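Local coordinates for putative type VI secretion protein (Escherichia coli, PDB 4HH5), which probably hydrolyses ATP as a ClpA/ClpB-family chaperone of the type VI secretion system, the chain here being its largely helical N-terminal domain, at residues 39-44 with 74-79; 35-40 with 89-94; 67-72 with 132-137. All blocks are in the same frame, centred on the assembly; numbering follows the deposited sequence.

Interaction 1 (39-44 with 74-79)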
loop_
_atom_site.group_PDB
_atom_site.type_symbol
_atom_site.label_atom_id
_atom_site.label_comp_id
_atom_site.label_asym_id
_atom_site.label_seq_id
_atom_site.Cartn_x
_atom_site.Cartn_y
_atom_site.Cartn_z
ATOM N N THR A 39 -4.276 -7.592 5.199
ATOM C CA THR A 39 -3.422 -6.668 5.942
ATOM C C THR A 39 -2.601 -5.752 5.009
ATOM O O THR A 39 -2.452 -6.088 3.825
ATOM C CB THR A 39 -2.462 -7.466 6.832
ATOM O OG1 THR A 39 -1.505 -8.099 5.987
ATOM C CG2 THR A 39 -3.170 -8.478 7.744
ATOM N N PRO A 40 -1.987 -4.643 5.524
ATOM C CA PRO A 40 -1.124 -3.817 4.658
ATOM C C PRO A 40 0.057 -4.611 4.113
ATOM O O PRO A 40 0.510 -4.306 3.024
ATOM C CB PRO A 40 -0.656 -2.683 5.581
ATOM C CG PRO A 40 -1.633 -2.661 6.702
ATOM C CD PRO A 40 -2.039 -4.089 6.895
ATOM N N GLU A 41 0.525 -5.656 4.844
ATOM C CA GLU A 41 1.621 -6.516 4.382
ATOM C C GLU A 41 1.206 -7.277 3.121
ATOM O O GLU A 41 2.015 -7.373 2.194
ATOM C CB GLU A 41 2.101 -7.488 5.474
ATOM C CG GLU A 41 2.838 -6.826 6.628
ATOM C CD GLU A 41 1.986 -6.272 7.754
ATOM O OE1 GLU A 41 0.742 -6.201 7.614
ATOM O OE2 GLU A 41 2.576 -5.915 8.795
ATOM N N HIS A 42 -0.061 -7.794 3.073
ATOM C CA HIS A 42 -0.597 -8.497 1.892
ATOM C C HIS A 42 -0.607 -7.537 0.693
ATOM O O HIS A 42 -0.225 -7.924 -0.418
ATOM C CB HIS A 42 -2.028 -9.007 2.129
ATOM C CG HIS A 42 -2.132 -10.203 3.032
ATOM N ND1 HIS A 42 -2.655 -10.098 4.310
ATOM C CD2 HIS A 42 -1.829 -11.498 2.788
ATOM C CE1 HIS A 42 -2.622 -11.323 4.815
ATOM N NE2 HIS A 42 -2.143 -12.201 3.937
ATOM N N TRP A 43 -1.035 -6.287 0.933
ATOM C CA TRP A 43 -1.099 -5.232 -0.073
ATOM C C TRP A 43 0.290 -4.852 -0.578
ATOM O O TRP A 43 0.486 -4.785 -1.787
ATOM C CB TRP A 43 -1.819 -4.008 0.491
ATOM C CG TRP A 43 -2.426 -3.095 -0.539
ATOM C CD1 TRP A 43 -2.453 -3.270 -1.895
ATOM C CD2 TRP A 43 -3.119 -1.869 -0.278
ATOM N NE1 TRP A 43 -3.110 -2.219 -2.493
ATOM C CE2 TRP A 43 -3.545 -1.354 -1.520
ATOM C CE3 TRP A 43 -3.447 -1.168 0.894
ATOM C CZ2 TRP A 43 -4.290 -0.178 -1.624
ATOM C CZ3 TRP A 43 -4.192 -0.005 0.790
ATOM C CH2 TRP A 43 -4.605 0.478 -0.458
ATOM N N LEU A 44 1.258 -4.614 0.335
ATOM C CA LEU A 44 2.638 -4.243 -0.038
ATOM C C LEU A 44 3.308 -5.328 -0.876
ATOM O O LEU A 44 3.991 -5.006 -1.847
ATOM C CB LEU A 44 3.503 -3.889 1.192
ATOM C CG LEU A 44 3.143 -2.581 1.921
ATOM C CD1 LEU A 44 3.690 -2.582 3.334
ATOM C CD2 LEU A 44 3.633 -1.348 1.165
ATOM N N LEU A 74 7.505 -12.415 2.618
ATOM C CA LEU A 74 7.237 -13.851 2.454
ATOM C C LEU A 74 7.246 -14.548 3.806
ATOM O O LEU A 74 6.398 -15.409 4.052
ATOM C CB LEU A 74 8.287 -14.528 1.569
ATOM C CG LEU A 74 8.173 -14.402 0.066
ATOM C CD1 LEU A 74 9.179 -15.305 -0.588
ATOM C CD2 LEU A 74 6.783 -14.774 -0.430
ATOM N N GLY A 75 8.221 -14.182 4.644
ATOM C CA GLY A 75 8.396 -14.704 5.994
ATOM C C GLY A 75 7.200 -14.365 6.855
ATOM O O GLY A 75 6.672 -15.231 7.555
ATOM N N TRP A 76 6.744 -13.104 6.765
ATOM C CA TRP A 76 5.569 -12.605 7.464
ATOM C C TRP A 76 4.328 -13.372 6.988
ATOM O O TRP A 76 3.513 -13.766 7.818
ATOM C CB TRP A 76 5.400 -11.088 7.238
ATOM C CG TRP A 76 4.187 -10.519 7.908
ATOM C CD1 TRP A 76 4.128 -9.934 9.139
ATOM C CD2 TRP A 76 2.845 -10.527 7.401
ATOM N NE1 TRP A 76 2.838 -9.558 9.421
ATOM C CE2 TRP A 76 2.026 -9.928 8.380
ATOM C CE3 TRP A 76 2.249 -11.001 6.214
ATOM C CZ2 TRP A 76 0.647 -9.773 8.205
ATOM C CZ3 TRP A 76 0.882 -10.876 6.054
ATOM C CH2 TRP A 76 0.096 -10.259 7.038
ATOM N N LEU A 77 4.195 -13.588 5.663
ATOM C CA LEU A 77 3.081 -14.304 5.031
ATOM C C LEU A 77 2.970 -15.750 5.543
ATOM O O LEU A 77 1.879 -16.194 5.915
ATOM C CB LEU A 77 3.253 -14.278 3.498
ATOM C CG LEU A 77 2.085 -14.775 2.644
ATOM C CD1 LEU A 77 0.957 -13.750 2.600
ATOM C CD2 LEU A 77 2.548 -15.101 1.230
ATOM N N ASP A 78 4.104 -16.461 5.597
ATOM C CA ASP A 78 4.171 -17.853 6.032
ATOM C C ASP A 78 4.018 -18.041 7.546
ATOM O O ASP A 78 3.676 -19.141 7.982
ATOM C CB ASP A 78 5.435 -18.534 5.481
ATOM C CG ASP A 78 5.552 -18.509 3.961
ATOM O OD1 ASP A 78 4.500 -18.581 3.278
ATOM O OD2 ASP A 78 6.694 -18.415 3.455
ATOM N N ASN A 79 4.238 -16.971 8.339
ATOM C CA ASN A 79 4.108 -16.995 9.798
ATOM C C ASN A 79 2.724 -16.559 10.281
ATOM O O ASN A 79 2.457 -16.590 11.481
ATOM C CB ASN A 79 5.215 -16.169 10.475
ATOM C CG ASN A 79 6.621 -16.697 10.297
ATOM O OD1 ASN A 79 6.862 -17.740 9.675
ATOM N ND2 ASN A 79 7.592 -15.954 10.812
#
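A capping box at the start of helix 40-50, in the Clp N-terminal domain, meets the C-terminal end of helix 66-78 here. T39 is the N-cap residue: T39 N donates to H42 ND1 over 3.1 Å at 168°, reaching the acceptor close to the imidazole plane, and in return H42 N donates to T39 OG1, an atom whose modelled position is less sure. The axes of the two short helical segments pass 10.3 Å apart, and W76 spans the gap. With CG anti to its backbone N, the indole extends toward the capped end and meets two side chains there. Across one face lies E41: its CB stands 3.5 Å from the centroid of the W76 six-membered ring, only 6° off the ring normal, a CH-pi contact. Beyond CB the E41 chain bends at chi2, so that its carboxylate stacks over the indole, nearly parallel to it. The benzo edge of W76 meets one face of the H42 imidazole in a T-shaped stack, with ring centroids 5.1 Å apart and planes at 83°. L77 adds an apolar touch, its CD1 3.6 Å from H42 CD2. Outside the two segments, A26 and C30 of helix 17-32 also touch H42, while E41 OE2 accepts a hydrogen bond from R130 N. Acceptance at H42 ND1 is consistent with that nitrogen lacking a proton; the bond would also fix the ring's rotation and hold its face toward the W76 edge.

Interaction 2 (35-40 with 89-94)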
loop_
_atom_site.group_PDB
_atom_site.type_symbol
_atom_site.label_atom_id
_atom_site.label_comp_id
_atom_site.label_asym_id
_atom_site.label_seq_id
_atom_site.Cartn_x
_atom_site.Cartn_y
_atom_site.Cartn_z
ATOM N N HIS A 35 -7.319 -17.061 4.759
ATOM C CA HIS A 35 -7.136 -16.064 5.816
ATOM C C HIS A 35 -8.274 -15.074 5.946
ATOM O O HIS A 35 -8.848 -14.652 4.939
ATOM C CB HIS A 35 -5.774 -15.375 5.709
ATOM C CG HIS A 35 -4.638 -16.287 6.055
ATOM N ND1 HIS A 35 -3.506 -16.364 5.268
ATOM C CD2 HIS A 35 -4.510 -17.155 7.084
ATOM C CE1 HIS A 35 -2.720 -17.255 5.849
ATOM N NE2 HIS A 35 -3.285 -17.763 6.942
ATOM N N ALA A 36 -8.625 -14.728 7.195
ATOM C CA ALA A 36 -9.738 -13.823 7.468
ATOM C C ALA A 36 -9.486 -12.370 7.099
ATOM O O ALA A 36 -10.419 -11.695 6.669
ATOM C CB ALA A 36 -10.163 -13.919 8.929
ATOM N N GLU A 37 -8.259 -11.862 7.314
ATOM C CA GLU A 37 -8.014 -10.436 7.088
ATOM C C GLU A 37 -6.945 -10.034 6.078
ATOM O O GLU A 37 -5.846 -10.576 6.082
ATOM C CB GLU A 37 -7.842 -9.692 8.422
ATOM C CG GLU A 37 -9.078 -9.793 9.338
ATOM C CD GLU A 37 -9.022 -9.000 10.623
ATOM O OE1 GLU A 37 -10.061 -8.619 11.170
ATOM O OE2 GLU A 37 -7.829 -8.767 11.163
ATOM N N ILE A 38 -7.269 -9.035 5.242
ATOM C CA ILE A 38 -6.347 -8.476 4.252
ATOM C C ILE A 38 -5.583 -7.378 4.994
ATOM O O ILE A 38 -6.182 -6.384 5.418
ATOM C CB ILE A 38 -7.075 -7.947 2.977
ATOM C CG1 ILE A 38 -7.998 -9.020 2.365
ATOM C CG2 ILE A 38 -6.059 -7.440 1.942
ATOM C CD1 ILE A 38 -9.225 -8.502 1.671
ATOM N N THR A 39 -4.276 -7.592 5.199
ATOM C CA THR A 39 -3.422 -6.668 5.942
ATOM C C THR A 39 -2.601 -5.752 5.009
ATOM O O THR A 39 -2.452 -6.088 3.825
ATOM C CB THR A 39 -2.462 -7.466 6.832
ATOM O OG1 THR A 39 -1.505 -8.099 5.987
ATOM C CG2 THR A 39 -3.170 -8.478 7.744
ATOM N N PRO A 40 -1.987 -4.643 5.524
ATOM C CA PRO A 40 -1.124 -3.817 4.658
ATOM C C PRO A 40 0.057 -4.611 4.113
ATOM O O PRO A 40 0.510 -4.306 3.024
ATOM C CB PRO A 40 -0.656 -2.683 5.581
ATOM C CG PRO A 40 -1.633 -2.661 6.702
ATOM C CD PRO A 40 -2.039 -4.089 6.895
ATOM N N GLN A 89 -11.814 -10.120 4.611
ATOM C CA GLN A 89 -12.205 -8.773 4.933
ATOM C C GLN A 89 -10.953 -7.939 5.059
ATOM O O GLN A 89 -9.882 -8.471 5.353
ATOM C CB GLN A 89 -12.901 -8.743 6.296
ATOM C CG GLN A 89 -14.398 -8.852 6.217
ATOM C CD GLN A 89 -15.039 -8.725 7.580
ATOM O OE1 GLN A 89 -14.408 -8.925 8.634
ATOM N NE2 GLN A 89 -16.321 -8.409 7.581
ATOM N N LEU A 90 -11.107 -6.609 4.971
ATOM C CA LEU A 90 -9.981 -5.708 5.168
ATOM C C LEU A 90 -9.720 -5.621 6.664
ATOM O O LEU A 90 -10.666 -5.449 7.449
ATOM C CB LEU A 90 -10.309 -4.312 4.622
ATOM C CG LEU A 90 -10.585 -4.225 3.120
ATOM C CD1 LEU A 90 -11.056 -2.844 2.742
ATOM C CD2 LEU A 90 -9.335 -4.574 2.300
ATOM N N ALA A 91 -8.451 -5.749 7.067
ATOM C CA ALA A 91 -8.082 -5.624 8.472
ATOM C C ALA A 91 -8.249 -4.162 8.923
ATOM O O ALA A 91 -8.269 -3.246 8.085
ATOM C CB ALA A 91 -6.650 -6.068 8.683
ATOM N N GLN A 92 -8.388 -3.960 10.247
ATOM C CA GLN A 92 -8.498 -2.670 10.937
ATOM C C GLN A 92 -7.344 -1.751 10.506
ATOM O O GLN A 92 -7.589 -0.593 10.166
ATOM C CB GLN A 92 -8.493 -2.919 12.462
ATOM C CG GLN A 92 -8.157 -1.724 13.352
ATOM N N SER A 93 -6.103 -2.288 10.480
ATOM C CA SER A 93 -4.896 -1.564 10.079
ATOM C C SER A 93 -4.956 -1.145 8.604
ATOM O O SER A 93 -4.410 -0.095 8.253
ATOM C CB SER A 93 -3.657 -2.419 10.327
ATOM O OG SER A 93 -3.793 -3.664 9.661
ATOM N N LEU A 94 -5.625 -1.961 7.747
ATOM C CA LEU A 94 -5.773 -1.633 6.332
ATOM C C LEU A 94 -6.781 -0.517 6.098
ATOM O O LEU A 94 -6.520 0.350 5.266
ATOM C CB LEU A 94 -6.060 -2.859 5.446
ATOM C CG LEU A 94 -5.670 -2.692 3.965
ATOM C CD1 LEU A 94 -4.332 -2.015 3.832
ATOM C CD2 LEU A 94 -5.579 -4.010 3.278
HETATM O O HOH W 1 -7.838 -6.283 12.359
#
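Residues 37-38 and 89-90 run parallel as two very short strands, pairing E37 with Q89 (CA atoms 5.0 Å apart) and I38 with L90. Three backbone hydrogen bonds join them. Q89 N donates to A36 O and I38 N to Q89 O, the latter 2.7 Å long; both donors lie in the plane of the accepting carbonyl. The third, A91 N to I38 O, is as straight at hydrogen as the first (168°), but its donor sits 32° above the carbonyl plane. Each strand passes directly into a helix, with T39 and A91 as N-caps, so this two-stranded parallel sheet ties together the starts of helices 40-50 and 92-107 in a mainly helical domain. On the I38 and L90 face, I38 CD1 meets L90 CD2, while I38 CG2, anti to the backbone N, reaches L94 CD2 at 3.7 Å. Helix 17-32 packs on I38 through A26, A27 and C30. On the other face E37 CB lies against A91 CB, and a water links the E37 carboxylate to the first turn of helix 92-107, donating to E37 OE2 and accepting from Q92 N. Farther along, P40 and L94 slide past one another in opposite directions, P40 CG 4.0 Å from L94 CD1, and S93 OG lies 3.3 Å from P40 CD.

Interaction 3 (67-72 with 132-137)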
loop_
_atom_site.group_PDB
_atom_site.type_symbol
_atom_site.label_atom_id
_atom_site.label_comp_id
_atom_site.label_asym_id
_atom_site.label_seq_id
_atom_site.Cartn_x
_atom_site.Cartn_y
_atom_site.Cartn_z
ATOM N N ASP A 67 15.242 -7.351 -2.437
ATOM C CA ASP A 67 15.199 -8.795 -2.180
ATOM C C ASP A 67 14.916 -9.069 -0.714
ATOM O O ASP A 67 14.082 -9.916 -0.426
ATOM C CB ASP A 67 16.504 -9.493 -2.618
ATOM C CG ASP A 67 16.620 -9.765 -4.108
ATOM O OD1 ASP A 67 15.915 -9.093 -4.896
ATOM O OD2 ASP A 67 17.427 -10.645 -4.492
ATOM N N ALA A 68 15.592 -8.340 0.206
ATOM C CA ALA A 68 15.398 -8.487 1.651
ATOM C C ALA A 68 13.980 -8.065 2.061
ATOM O O ALA A 68 13.387 -8.711 2.923
ATOM C CB ALA A 68 16.441 -7.698 2.415
ATOM N N ILE A 69 13.414 -7.028 1.407
ATOM C CA ILE A 69 12.042 -6.581 1.689
ATOM C C ILE A 69 11.063 -7.674 1.274
ATOM O O ILE A 69 10.163 -8.003 2.044
ATOM C CB ILE A 69 11.698 -5.215 1.028
ATOM C CG1 ILE A 69 12.666 -4.095 1.492
ATOM C CG2 ILE A 69 10.233 -4.835 1.310
ATOM C CD1 ILE A 69 12.604 -2.803 0.671
ATOM N N TRP A 70 11.244 -8.230 0.055
ATOM C CA TRP A 70 10.406 -9.302 -0.486
ATOM C C TRP A 70 10.451 -10.531 0.432
ATOM O O TRP A 70 9.398 -11.068 0.761
ATOM C CB TRP A 70 10.848 -9.683 -1.916
ATOM C CG TRP A 70 10.058 -10.824 -2.492
ATOM C CD1 TRP A 70 10.450 -12.125 -2.592
ATOM C CD2 TRP A 70 8.699 -10.778 -2.942
ATOM N NE1 TRP A 70 9.429 -12.888 -3.117
ATOM C CE2 TRP A 70 8.342 -12.085 -3.336
ATOM C CE3 TRP A 70 7.749 -9.749 -3.065
ATOM C CZ2 TRP A 70 7.071 -12.396 -3.837
ATOM C CZ3 TRP A 70 6.503 -10.053 -3.591
ATOM C CH2 TRP A 70 6.174 -11.362 -3.969
ATOM N N GLN A 71 11.659 -10.961 0.842
ATOM C CA GLN A 71 11.852 -12.120 1.730
ATOM C C GLN A 71 11.194 -11.932 3.099
ATOM O O GLN A 71 10.626 -12.878 3.635
ATOM C CB GLN A 71 13.343 -12.461 1.884
ATOM C CG GLN A 71 13.973 -13.124 0.652
ATOM C CD GLN A 71 13.382 -14.474 0.303
ATOM O OE1 GLN A 71 13.099 -15.311 1.172
ATOM N NE2 GLN A 71 13.201 -14.722 -0.986
ATOM N N SER A 72 11.243 -10.701 3.644
ATOM C CA SER A 72 10.629 -10.358 4.933
ATOM C C SER A 72 9.111 -10.488 4.838
ATOM O O SER A 72 8.485 -11.010 5.761
ATOM C CB SER A 72 11.015 -8.939 5.337
ATOM O OG SER A 72 12.425 -8.845 5.465
ATOM N N ASP A 132 9.328 -6.309 10.487
ATOM C CA ASP A 132 10.637 -5.665 10.668
ATOM C C ASP A 132 11.429 -5.325 9.407
ATOM O O ASP A 132 12.071 -4.274 9.369
ATOM C CB ASP A 132 11.506 -6.444 11.659
ATOM C CG ASP A 132 11.272 -6.022 13.089
ATOM O OD1 ASP A 132 10.286 -6.495 13.690
ATOM O OD2 ASP A 132 12.058 -5.194 13.598
ATOM N N GLY A 133 11.380 -6.203 8.407
ATOM C CA GLY A 133 12.081 -6.021 7.136
ATOM C C GLY A 133 11.566 -4.889 6.266
ATOM O O GLY A 133 12.138 -4.619 5.202
ATOM N N LEU A 134 10.483 -4.216 6.705
ATOM C CA LEU A 134 9.912 -3.079 5.984
ATOM C C LEU A 134 10.557 -1.743 6.413
ATOM O O LEU A 134 10.125 -0.683 5.959
ATOM C CB LEU A 134 8.377 -3.034 6.135
ATOM C CG LEU A 134 7.568 -4.136 5.427
ATOM C CD1 LEU A 134 6.115 -4.051 5.805
ATOM C CD2 LEU A 134 7.672 -4.023 3.911
ATOM N N TRP A 135 11.623 -1.795 7.251
ATOM C CA TRP A 135 12.343 -0.598 7.712
ATOM C C TRP A 135 12.765 0.402 6.596
ATOM O O TRP A 135 12.670 1.605 6.867
ATOM C CB TRP A 135 13.511 -0.951 8.670
ATOM C CG TRP A 135 14.645 -1.668 8.008
ATOM C CD1 TRP A 135 14.860 -3.013 7.978
ATOM C CD2 TRP A 135 15.719 -1.071 7.266
ATOM N NE1 TRP A 135 15.993 -3.296 7.249
ATOM C CE2 TRP A 135 16.529 -2.122 6.782
ATOM C CE3 TRP A 135 16.043 0.256 6.909
ATOM C CZ2 TRP A 135 17.650 -1.894 5.977
ATOM C CZ3 TRP A 135 17.143 0.480 6.094
ATOM C CH2 TRP A 135 17.935 -0.583 5.640
ATOM N N PRO A 136 13.165 -0.003 5.341
ATOM C CA PRO A 136 13.531 1.019 4.323
ATOM C C PRO A 136 12.391 1.962 3.936
ATOM O O PRO A 136 12.631 3.126 3.617
ATOM C CB PRO A 136 13.977 0.181 3.113
ATOM C CG PRO A 136 14.371 -1.160 3.705
ATOM C CD PRO A 136 13.352 -1.367 4.791
ATOM N N LEU A 137 11.150 1.458 3.990
ATOM C CA LEU A 137 9.931 2.209 3.675
ATOM C C LEU A 137 9.707 3.356 4.684
ATOM O O LEU A 137 9.013 4.313 4.370
ATOM C CB LEU A 137 8.728 1.237 3.671
ATOM C CG LEU A 137 8.529 0.366 2.404
ATOM C CD1 LEU A 137 9.537 -0.774 2.319
ATOM C CD2 LEU A 137 7.140 -0.224 2.368
#
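Apolar contacts radiate from I69 on helix 66-78, whose two branches meet different residues of the 3-10 segment 132-137. CG2, anti to the backbone N, touches L134 CD2 at 3.7 Å, the two side chains crossing at about a right angle. The other branch is extended (chi2 167°) and carries I69 CD1 to P136 CG at 3.9 Å, tip to tip, and to L137 CD1 at 4.0 Å, obliquely. L48 of helix 40-50 and W64 also touch I69, and L44 meets both L134 and L137, so the isoleucine enters a wider apolar layer between this segment and helix 40-50. Close backbone approach is the second kind of contact. S72 and G133 have CA atoms 5.1 Å apart, and S72 OG lies 3.3 Å from the side-chain-free CA of G133. The polar component stays within the helix: S72 OG donates to A68 O over 2.7 Å, from 30° above the carbonyl plane, and the same oxygen also accepts from S72 N. No hydrogen bond crosses between the segments, which implies that their cohesion comes from apolar contacts, while G133, having no side chain, allows the backbones to come close and the S72 hydroxyl is satisfied by its own helix.

Interaction 1 uses helix 40-50, interaction 2 reaches its first residue, P40, and interaction 3 packs on it through L44. Interactions 1 and 2 share T39 and P40, and their centres lie 10 Å apart: the residues that leave the parallel strand pair become the capped helix start. They also touch directly, W43 CE3 lying 3.2 Å from L94 CD1 and H42 CE1 3.5 Å from E37 O. Interactions 1 and 3, 11 Å apart between centres, use successive parts of helix 66-78, and L44 joins them, its CD1 3.8 Å from L134 CD1. Interactions 2 and 3 do not touch; their centres are 19 Å apart and their nearest atoms about 6 Å, which leaves interaction 1 as the intermediary between them.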